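Local coordinates for protein Asp/Glu-specific dipeptidyl-peptidase (PDB 5JXF) that removes dipeptides from the N-terminus of oligopeptides as a serine peptidase of family S46, cutting after an acidic Asp or Glu residue, at residues F241-N249 with K256-K264; E276-G287 with N582-K593. All blocks are in the same frame, centred on the assembly; numbering follows the deposited sequence.

Interaction 1: F241-N249 with K256-K264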
loop_
_atom_site.group_PDB
_atom_site.type_symbol
_atom_site.label_atom_id
_atom_site.label_comp_id
_atom_site.label_asym_id
_atom_site.label_seq_id
_atom_site.Cartn_x
_atom_site.Cartn_y
_atom_site.Cartn_z
ATOM N N PHE A 241 9.550 -10.404 31.387
ATOM C CA PHE A 241 10.699 -10.428 32.279
ATOM C C PHE A 241 10.191 -10.612 33.696
ATOM O O PHE A 241 8.980 -10.523 33.923
ATOM C CB PHE A 241 11.499 -9.134 32.138
ATOM C CG PHE A 241 12.270 -9.034 30.845
ATOM C CD1 PHE A 241 11.634 -8.667 29.663
ATOM C CD2 PHE A 241 13.629 -9.324 30.805
ATOM C CE1 PHE A 241 12.345 -8.578 28.488
ATOM C CE2 PHE A 241 14.346 -9.231 29.631
ATOM C CZ PHE A 241 13.704 -8.857 28.473
ATOM N N ARG A 242 11.086 -10.884 34.652
ATOM C CA ARG A 242 10.659 -10.959 36.049
ATOM C C ARG A 242 11.622 -10.170 36.936
ATOM O O ARG A 242 12.827 -10.354 36.851
ATOM C CB ARG A 242 10.564 -12.400 36.547
ATOM C CG ARG A 242 10.020 -12.479 37.981
ATOM C CD ARG A 242 10.114 -13.859 38.574
ATOM N NE ARG A 242 9.577 -14.866 37.666
ATOM C CZ ARG A 242 8.280 -15.106 37.511
ATOM N NH1 ARG A 242 7.390 -14.400 38.201
ATOM N NH2 ARG A 242 7.877 -16.040 36.656
ATOM N N VAL A 243 11.082 -9.275 37.752
ATOM C CA VAL A 243 11.914 -8.435 38.600
ATOM C C VAL A 243 12.272 -9.253 39.854
ATOM O O VAL A 243 11.421 -9.910 40.436
ATOM C CB VAL A 243 11.202 -7.129 38.992
ATOM C CG1 VAL A 243 12.114 -6.249 39.893
ATOM C CG2 VAL A 243 10.757 -6.361 37.765
ATOM N N TYR A 244 13.538 -9.240 40.239
ATOM C CA TYR A 244 13.981 -9.976 41.426
ATOM C C TYR A 244 14.479 -9.006 42.485
ATOM O O TYR A 244 14.975 -7.921 42.148
ATOM C CB TYR A 244 15.079 -10.973 41.064
ATOM C CG TYR A 244 14.556 -12.270 40.499
ATOM C CD1 TYR A 244 14.092 -12.351 39.180
ATOM C CD2 TYR A 244 14.532 -13.414 41.280
ATOM C CE1 TYR A 244 13.616 -13.545 38.677
ATOM C CE2 TYR A 244 14.053 -14.602 40.792
ATOM C CZ TYR A 244 13.597 -14.670 39.492
ATOM O OH TYR A 244 13.126 -15.869 39.034
ATOM N N ALA A 245 14.364 -9.393 43.756
ATOM C CA ALA A 245 14.762 -8.519 44.864
ATOM C C ALA A 245 15.439 -9.314 45.984
ATOM O O ALA A 245 15.376 -10.537 45.972
ATOM C CB ALA A 245 13.552 -7.778 45.395
ATOM N N ASN A 246 16.102 -8.643 46.939
ATOM C CA ASN A 246 16.694 -9.398 48.058
ATOM C C ASN A 246 15.642 -9.760 49.101
ATOM O O ASN A 246 14.453 -9.533 48.890
ATOM C CB ASN A 246 17.865 -8.645 48.731
ATOM C CG ASN A 246 17.484 -7.268 49.256
ATOM O OD1 ASN A 246 16.316 -6.975 49.503
ATOM N ND2 ASN A 246 18.494 -6.428 49.479
ATOM N N LYS A 247 16.069 -10.311 50.239
ATOM C CA LYS A 247 15.098 -10.836 51.198
ATOM C C LYS A 247 14.264 -9.744 51.874
ATOM O O LYS A 247 13.290 -10.035 52.558
ATOM C CB LYS A 247 15.802 -11.726 52.231
ATOM C CG LYS A 247 16.044 -13.146 51.683
ATOM C CD LYS A 247 16.409 -14.160 52.760
ATOM N N ASN A 248 14.620 -8.489 51.636
ATOM C CA ASN A 248 13.841 -7.363 52.130
ATOM C C ASN A 248 12.971 -6.725 51.061
ATOM O O ASN A 248 12.544 -5.578 51.196
ATOM C CB ASN A 248 14.775 -6.326 52.737
ATOM C CG ASN A 248 15.522 -6.878 53.938
ATOM O OD1 ASN A 248 14.977 -7.660 54.714
ATOM N ND2 ASN A 248 16.779 -6.510 54.067
ATOM N N ASN A 249 12.704 -7.480 49.994
ATOM C CA ASN A 249 11.927 -6.979 48.870
ATOM C C ASN A 249 12.504 -5.689 48.293
ATOM O O ASN A 249 11.771 -4.785 47.882
ATOM C CB ASN A 249 10.476 -6.761 49.282
ATOM C CG ASN A 249 9.517 -6.863 48.101
ATOM O OD1 ASN A 249 9.678 -7.730 47.246
ATOM N ND2 ASN A 249 8.529 -5.969 48.049
ATOM N N LYS A 256 21.911 -15.688 42.969
ATOM C CA LYS A 256 21.078 -16.889 42.964
ATOM C C LYS A 256 20.145 -16.940 44.178
ATOM O O LYS A 256 19.226 -17.752 44.230
ATOM C CB LYS A 256 21.950 -18.150 42.923
ATOM C CG LYS A 256 21.199 -19.423 42.523
ATOM N N ASP A 257 20.386 -16.068 45.150
ATOM C CA ASP A 257 19.585 -16.050 46.358
ATOM C C ASP A 257 18.553 -14.931 46.344
ATOM O O ASP A 257 17.747 -14.822 47.268
ATOM C CB ASP A 257 20.487 -15.924 47.590
ATOM C CG ASP A 257 21.770 -16.735 47.458
ATOM O OD1 ASP A 257 21.674 -17.930 47.096
ATOM O OD2 ASP A 257 22.867 -16.190 47.740
ATOM N N ASN A 258 18.569 -14.093 45.311
ATOM C CA ASN A 258 17.487 -13.129 45.155
ATOM C C ASN A 258 16.182 -13.860 44.939
ATOM O O ASN A 258 16.184 -14.963 44.412
ATOM C CB ASN A 258 17.748 -12.169 44.003
ATOM C CG ASN A 258 18.804 -11.147 44.338
ATOM O OD1 ASN A 258 19.170 -10.996 45.503
ATOM N ND2 ASN A 258 19.282 -10.413 43.325
ATOM N N VAL A 259 15.070 -13.261 45.360
ATOM C CA VAL A 259 13.747 -13.860 45.136
ATOM C C VAL A 259 12.816 -12.911 44.353
ATOM O O VAL A 259 13.096 -11.715 44.245
ATOM C CB VAL A 259 13.088 -14.253 46.478
ATOM C CG1 VAL A 259 14.027 -15.158 47.280
ATOM C CG2 VAL A 259 12.716 -13.008 47.279
ATOM N N PRO A 260 11.721 -13.443 43.783
ATOM C CA PRO A 260 10.777 -12.582 43.066
ATOM C C PRO A 260 10.329 -11.372 43.871
ATOM O O PRO A 260 9.930 -11.486 45.030
ATOM C CB PRO A 260 9.590 -13.514 42.808
ATOM C CG PRO A 260 10.224 -14.830 42.623
ATOM C CD PRO A 260 11.405 -14.869 43.576
ATOM N N TYR A 261 10.395 -10.220 43.228
ATOM C CA TYR A 261 9.940 -8.983 43.805
ATOM C C TYR A 261 8.443 -8.976 43.958
ATOM O O TYR A 261 7.710 -9.316 43.015
ATOM C CB TYR A 261 10.364 -7.829 42.924
ATOM C CG TYR A 261 9.699 -6.521 43.240
ATOM C CD1 TYR A 261 9.963 -5.854 44.447
ATOM C CD2 TYR A 261 8.855 -5.914 42.307
ATOM C CE1 TYR A 261 9.377 -4.645 44.735
ATOM C CE2 TYR A 261 8.266 -4.708 42.574
ATOM C CZ TYR A 261 8.526 -4.074 43.796
ATOM O OH TYR A 261 7.937 -2.867 44.045
ATOM N N ILE A 262 7.979 -8.586 45.140
ATOM C CA ILE A 262 6.543 -8.479 45.365
ATOM C C ILE A 262 6.130 -7.022 45.219
ATOM O O ILE A 262 6.580 -6.150 45.974
ATOM C CB ILE A 262 6.138 -9.044 46.756
ATOM C CG1 ILE A 262 6.579 -10.510 46.870
ATOM C CG2 ILE A 262 4.625 -8.856 46.998
ATOM C CD1 ILE A 262 6.507 -11.069 48.286
ATOM N N PRO A 263 5.292 -6.735 44.212
ATOM C CA PRO A 263 4.972 -5.330 43.958
ATOM C C PRO A 263 3.883 -4.771 44.865
ATOM O O PRO A 263 3.122 -5.521 45.476
ATOM C CB PRO A 263 4.488 -5.343 42.501
ATOM C CG PRO A 263 3.878 -6.714 42.334
ATOM C CD PRO A 263 4.727 -7.641 43.192
ATOM N N LYS A 264 3.815 -3.448 44.929
ATOM C CA LYS A 264 2.737 -2.757 45.613
ATOM C C LYS A 264 1.405 -2.848 44.876
ATOM O O LYS A 264 0.339 -2.700 45.486
ATOM C CB LYS A 264 3.125 -1.298 45.824
ATOM C CG LYS A 264 4.445 -1.161 46.564
ATOM C CD LYS A 264 4.944 0.271 46.584
ATOM C CE LYS A 264 6.227 0.409 47.408
ATOM N NZ LYS A 264 6.954 1.621 46.965
#

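Interaction 2: E276-G287 with N582-K593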
loop_
_atom_site.group_PDB
_atom_site.type_symbol
_atom_site.label_atom_id
_atom_site.label_comp_id
_atom_site.label_asym_id
_atom_site.label_seq_id
_atom_site.Cartn_x
_atom_site.Cartn_y
_atom_site.Cartn_z
ATOM N N GLU A 276 -14.530 -0.210 19.771
ATOM C CA GLU A 276 -14.460 1.194 19.382
ATOM C C GLU A 276 -15.133 2.100 20.410
ATOM O O GLU A 276 -16.181 1.755 20.943
ATOM C CB GLU A 276 -15.115 1.377 17.980
ATOM C CG GLU A 276 -15.166 2.818 17.452
ATOM C CD GLU A 276 -15.568 2.898 15.954
ATOM O OE1 GLU A 276 -16.023 1.868 15.401
ATOM O OE2 GLU A 276 -15.416 3.981 15.336
ATOM N N ASP A 277 -14.515 3.254 20.659
ATOM C CA ASP A 277 -14.935 4.237 21.661
ATOM C C ASP A 277 -14.615 3.835 23.113
ATOM O O ASP A 277 -14.930 4.587 24.014
ATOM C CB ASP A 277 -16.433 4.531 21.569
ATOM C CG ASP A 277 -16.827 5.165 20.259
ATOM O OD1 ASP A 277 -16.006 5.906 19.675
ATOM O OD2 ASP A 277 -17.968 4.912 19.813
ATOM N N ASP A 278 -14.054 2.653 23.338
ATOM C CA ASP A 278 -13.612 2.299 24.688
ATOM C C ASP A 278 -12.573 3.300 25.159
ATOM O O ASP A 278 -11.625 3.605 24.434
ATOM C CB ASP A 278 -13.016 0.894 24.757
ATOM C CG ASP A 278 -14.071 -0.188 24.876
ATOM O OD1 ASP A 278 -15.269 0.145 25.001
ATOM O OD2 ASP A 278 -13.682 -1.376 24.882
ATOM N N PHE A 279 -12.785 3.840 26.351
ATOM C CA PHE A 279 -11.745 4.612 27.019
ATOM C C PHE A 279 -10.476 3.792 27.093
ATOM O O PHE A 279 -10.519 2.584 27.359
ATOM C CB PHE A 279 -12.173 5.022 28.435
ATOM C CG PHE A 279 -11.081 5.699 29.224
ATOM C CD1 PHE A 279 -10.867 7.056 29.114
ATOM C CD2 PHE A 279 -10.259 4.967 30.063
ATOM C CE1 PHE A 279 -9.856 7.681 29.848
ATOM C CE2 PHE A 279 -9.248 5.586 30.792
ATOM C CZ PHE A 279 -9.053 6.941 30.684
ATOM N N THR A 280 -9.350 4.452 26.850
ATOM C CA THR A 280 -8.024 3.858 27.057
ATOM C C THR A 280 -7.107 4.868 27.720
ATOM O O THR A 280 -7.165 6.063 27.414
ATOM C CB THR A 280 -7.329 3.422 25.721
ATOM O OG1 THR A 280 -7.027 4.579 24.935
ATOM C CG2 THR A 280 -8.187 2.489 24.906
ATOM N N MET A 281 -6.257 4.382 28.619
ATOM C CA MET A 281 -5.249 5.211 29.236
ATOM C C MET A 281 -3.887 4.536 29.121
ATOM O O MET A 281 -3.707 3.371 29.486
ATOM C CB MET A 281 -5.598 5.484 30.707
ATOM C CG MET A 281 -4.854 6.646 31.293
ATOM S SD MET A 281 -4.995 6.777 33.106
ATOM C CE MET A 281 -4.224 5.273 33.611
ATOM N N VAL A 282 -2.923 5.293 28.623
ATOM C CA VAL A 282 -1.580 4.782 28.487
ATOM C C VAL A 282 -0.608 5.530 29.432
ATOM O O VAL A 282 -0.507 6.749 29.418
ATOM C CB VAL A 282 -1.120 4.882 27.013
ATOM C CG1 VAL A 282 0.274 4.358 26.864
ATOM C CG2 VAL A 282 -2.091 4.094 26.083
ATOM N N MET A 283 0.095 4.773 30.255
ATOM C CA MET A 283 1.065 5.331 31.194
ATOM C C MET A 283 2.458 4.858 30.783
ATOM O O MET A 283 2.667 3.683 30.518
ATOM C CB MET A 283 0.736 4.891 32.627
ATOM C CG MET A 283 1.413 5.712 33.724
ATOM S SD MET A 283 0.872 5.230 35.420
ATOM C CE MET A 283 -0.819 4.760 34.984
ATOM N N GLY A 284 3.414 5.764 30.679
ATOM C CA GLY A 284 4.732 5.322 30.284
ATOM C C GLY A 284 5.791 6.384 30.408
ATOM O O GLY A 284 5.591 7.415 31.066
ATOM N N TYR A 285 6.931 6.123 29.778
ATOM C CA TYR A 285 8.066 7.031 29.871
ATOM C C TYR A 285 8.511 7.565 28.493
ATOM O O TYR A 285 9.609 7.259 28.015
ATOM C CB TYR A 285 9.227 6.333 30.582
ATOM C CG TYR A 285 8.864 5.834 31.971
ATOM C CD1 TYR A 285 8.159 4.639 32.134
ATOM C CD2 TYR A 285 9.247 6.540 33.117
ATOM C CE1 TYR A 285 7.808 4.186 33.389
ATOM C CE2 TYR A 285 8.894 6.075 34.398
ATOM C CZ TYR A 285 8.186 4.906 34.515
ATOM O OH TYR A 285 7.831 4.413 35.734
ATOM N N PRO A 286 7.666 8.397 27.873
ATOM C CA PRO A 286 8.006 8.996 26.577
ATOM C C PRO A 286 9.305 9.788 26.666
ATOM O O PRO A 286 9.492 10.613 27.572
ATOM C CB PRO A 286 6.817 9.915 26.287
ATOM C CG PRO A 286 6.257 10.255 27.626
ATOM C CD PRO A 286 6.441 8.983 28.445
ATOM N N GLY A 287 10.209 9.492 25.739
ATOM C CA GLY A 287 11.541 10.060 25.732
ATOM C C GLY A 287 11.606 11.542 25.418
ATOM O O GLY A 287 12.056 12.346 26.244
ATOM N N ASN A 582 10.250 14.047 28.469
ATOM C CA ASN A 582 11.631 14.102 28.917
ATOM C C ASN A 582 12.020 12.848 29.663
ATOM O O ASN A 582 12.721 12.914 30.680
ATOM C CB ASN A 582 11.858 15.334 29.807
ATOM C CG ASN A 582 11.009 15.311 31.071
ATOM O OD1 ASN A 582 10.156 14.437 31.256
ATOM N ND2 ASN A 582 11.225 16.293 31.940
ATOM N N SER A 583 11.540 11.713 29.154
ATOM C CA SER A 583 11.787 10.393 29.728
ATOM C C SER A 583 11.341 10.276 31.202
ATOM O O SER A 583 11.955 9.550 31.983
ATOM C CB SER A 583 13.266 10.016 29.600
ATOM O OG SER A 583 13.795 10.460 28.372
ATOM N N THR A 584 10.259 10.961 31.565
ATOM C CA THR A 584 9.623 10.764 32.872
ATOM C C THR A 584 8.205 10.189 32.745
ATOM O O THR A 584 7.587 10.250 31.685
ATOM C CB THR A 584 9.556 12.062 33.660
ATOM O OG1 THR A 584 8.732 13.009 32.975
ATOM C CG2 THR A 584 10.977 12.637 33.864
ATOM N N LEU A 585 7.707 9.635 33.843
ATOM C CA LEU A 585 6.411 8.967 33.880
ATOM C C LEU A 585 5.273 9.911 33.507
ATOM O O LEU A 585 5.109 10.954 34.119
ATOM C CB LEU A 585 6.175 8.381 35.276
ATOM C CG LEU A 585 4.897 7.587 35.530
ATOM C CD1 LEU A 585 4.856 6.400 34.642
ATOM C CD2 LEU A 585 4.849 7.164 37.012
ATOM N N ARG A 586 4.500 9.553 32.485
ATOM C CA ARG A 586 3.389 10.403 32.047
ATOM C C ARG A 586 2.171 9.553 31.796
ATOM O O ARG A 586 2.269 8.369 31.565
ATOM C CB ARG A 586 3.676 11.188 30.753
ATOM C CG ARG A 586 4.878 12.044 30.693
ATOM C CD ARG A 586 4.834 13.210 31.668
ATOM N NE ARG A 586 6.069 13.970 31.559
ATOM C CZ ARG A 586 6.261 14.935 30.669
ATOM N NH1 ARG A 586 5.278 15.280 29.842
ATOM N NH2 ARG A 586 7.422 15.576 30.624
ATOM N N VAL A 587 1.021 10.194 31.837
ATOM C CA VAL A 587 -0.210 9.541 31.496
ATOM C C VAL A 587 -0.776 10.227 30.254
ATOM O O VAL A 587 -0.668 11.441 30.112
ATOM C CB VAL A 587 -1.204 9.611 32.662
ATOM C CG1 VAL A 587 -2.577 9.108 32.235
ATOM C CG2 VAL A 587 -0.672 8.809 33.832
ATOM N N THR A 588 -1.352 9.434 29.355
ATOM C CA THR A 588 -2.145 9.960 28.252
ATOM C C THR A 588 -3.373 9.058 28.109
ATOM O O THR A 588 -3.334 7.885 28.484
ATOM C CB THR A 588 -1.330 10.012 26.934
ATOM O OG1 THR A 588 -2.137 10.544 25.871
ATOM C CG2 THR A 588 -0.833 8.635 26.541
ATOM N N TYR A 589 -4.467 9.607 27.594
ATOM C CA TYR A 589 -5.706 8.853 27.474
ATOM C C TYR A 589 -6.417 9.171 26.170
ATOM O O TYR A 589 -6.080 10.136 25.486
ATOM C CB TYR A 589 -6.646 9.164 28.627
ATOM C CG TYR A 589 -6.723 10.641 28.887
ATOM C CD1 TYR A 589 -5.837 11.240 29.773
ATOM C CD2 TYR A 589 -7.658 11.446 28.243
ATOM C CE1 TYR A 589 -5.864 12.584 30.000
ATOM C CE2 TYR A 589 -7.697 12.818 28.484
ATOM C CZ TYR A 589 -6.790 13.366 29.381
ATOM O OH TYR A 589 -6.767 14.700 29.676
ATOM N N GLY A 590 -7.436 8.390 25.859
ATOM C CA GLY A 590 -8.233 8.648 24.679
ATOM C C GLY A 590 -9.184 7.498 24.487
ATOM O O GLY A 590 -9.741 6.991 25.461
ATOM N N LYS A 591 -9.346 7.066 23.238
ATOM C CA LYS A 591 -10.266 5.983 22.961
ATOM C C LYS A 591 -9.836 5.154 21.756
ATOM O O LYS A 591 -9.108 5.626 20.889
ATOM C CB LYS A 591 -11.674 6.550 22.745
ATOM C CG LYS A 591 -11.747 7.490 21.559
ATOM C CD LYS A 591 -12.906 8.458 21.667
ATOM C CE LYS A 591 -14.236 7.763 21.507
ATOM N NZ LYS A 591 -15.368 8.651 21.871
ATOM N N VAL A 592 -10.286 3.903 21.735
ATOM C CA VAL A 592 -10.123 3.042 20.586
ATOM C C VAL A 592 -10.863 3.686 19.389
ATOM O O VAL A 592 -12.080 3.865 19.418
ATOM C CB VAL A 592 -10.657 1.618 20.882
ATOM C CG1 VAL A 592 -10.514 0.736 19.670
ATOM C CG2 VAL A 592 -9.931 0.997 22.088
ATOM N N LYS A 593 -10.114 4.068 18.360
ATOM C CA LYS A 593 -10.671 4.832 17.254
ATOM C C LYS A 593 -9.854 4.619 15.986
ATOM O O LYS A 593 -8.636 4.798 16.001
ATOM C CB LYS A 593 -10.705 6.330 17.585
ATOM C CG LYS A 593 -11.638 7.154 16.690
ATOM C CD LYS A 593 -13.012 6.508 16.726
ATOM C CE LYS A 593 -14.138 7.474 16.500
ATOM N NZ LYS A 593 -15.395 6.843 17.007
#

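Interaction 1: F241-N249 with K256-K264
The amide of Asn249 crosses the Tyr261 side chain at about a right angle, its plane 15° from the ring's, with Asn249 OD1 3.4 Å from Tyr261 CD1. The two segments pair as an antiparallel beta hairpin with a long connection, and strand 259-260 adds to strand 239-245 of a sheet in the peptidase domain. Asn249 also grips the backbone of Ile262 with both ends of its amide. OD1 takes the N-H of Ile262 on a lone pair at 2.8 Å. ND2 gives a nearly straight bond to Ile262 O at 2.9 Å, in the amide plane. The two hydrogen bonds together fix the rotation of the amide. With an alanine here, the N-H and C=O of Ile262 would probably lose these mates, and part of the Tyr261 ring is likely to be uncovered. The ladder itself is short: Ala245 and Val259 exchange two backbone bonds, and Tyr261 N gives a third to Val243 O. Tyr261 CG stands anti to the backbone N (chi1 167°), which brings ring atom CD2 within 4.1 Å of Val243 CG1. Tyr261 CB is 3.8 Å from the same methyl and also touches Ala245 CB. Tyr244 lies side by side with Pro260, its non-hydrogen-bonded partner, CE2 3.9 Å from the proline CD. Its hydroxyl is hydrogen-bonded to Glu130, and Arg242 forms salt bridges with Glu130 and Glu722. Beyond the strand, a type I turn runs from Asn246 to Asn249. Asn246 OD1 adds an Asx turn, accepting from Asn248 N at 3.1 Å from above its carbonyl plane.

Interaction 2: E276-G287 with N582-K593
Lys593 NZ is held between two carboxylates, those of Asp277 and Glu276. Asp277 OD1 receives it on the syn side at 2.9 Å, while the bond to Glu276 OE2 is weak at 3.3 Å. Lys591 runs alongside Asp277 and adds a longer salt bridge to the same OD1, NZ lying 3.6 Å away. Asp277 OD1 thus faces two lysines, which would be expected to favour its charged form. This network sits at one end of an antiparallel pair, strand 279-284 against strand 586-591, at the edge of a sheet in the peptidase domain. Paired backbone bonds join Thr280 with Gly590, Val282 with Thr588 and Gly284 with Arg586.

One face of the pair carries Met281, Met283, Val587 and Tyr589. Val587 CG1 packs tightly on Met281, 3.5 Å from both CG and SD. The other methyl, CG2, meets Met283 CG, and Ile66 of helix 63-66 covers this patch. Phe279 CE1 reaches Tyr589 CB, and Met54 and Leu57 of helix 49-57 touch both side chains. Past the strands, Leu585 CD1 sits over a face of the Tyr285 ring, 4.1 Å from its centroid. With Leu585 CG opposite the backbone N (chi1 -178°), the same methyl also reaches Met283 CG.

At the far end, Asn582 OD1 accepts from Thr584 OG1 at 2.6 Å, in its carbonyl plane, and from Arg586 NH2, well above that plane. Arg586 also bonds Asp580 O, and Asn582 ND2 bonds Thr191 O. Pro286 rests on the aliphatic start of Arg586, CG to CG. Six backbone bonds thus hold the middle. Charged pairs secure one end, and Ser583 N to Pro286 O, at 2.8 Å, ties the other, where Gly287 is about 8 Å from the bound Asp.

How the interactions relate
Interaction 1 comes first along the chain and closes before interaction 2 opens. Their centres lie 28 Å apart and their nearest atoms about 11 Å, without touching. They belong to two different antiparallel sheets, consistent with the chymotrypsin-like double barrel of S46 peptidases. Interaction 1 joins neighbours in sequence, strands 239-245 and 259-260. Interaction 2 brings together strands 279-284 and 586-591, separated by a long, largely helical insertion. His101 and Asp237 of the probable charge relay flank strands of the first sheet. Ser662 lies just before strand 665-667 and Arg680, which probably recognises the P1 acid, ends strand 673-680, both of the second. The bound Arg and Asp contact His101, and the Asp also contacts Ser662 and Arg680.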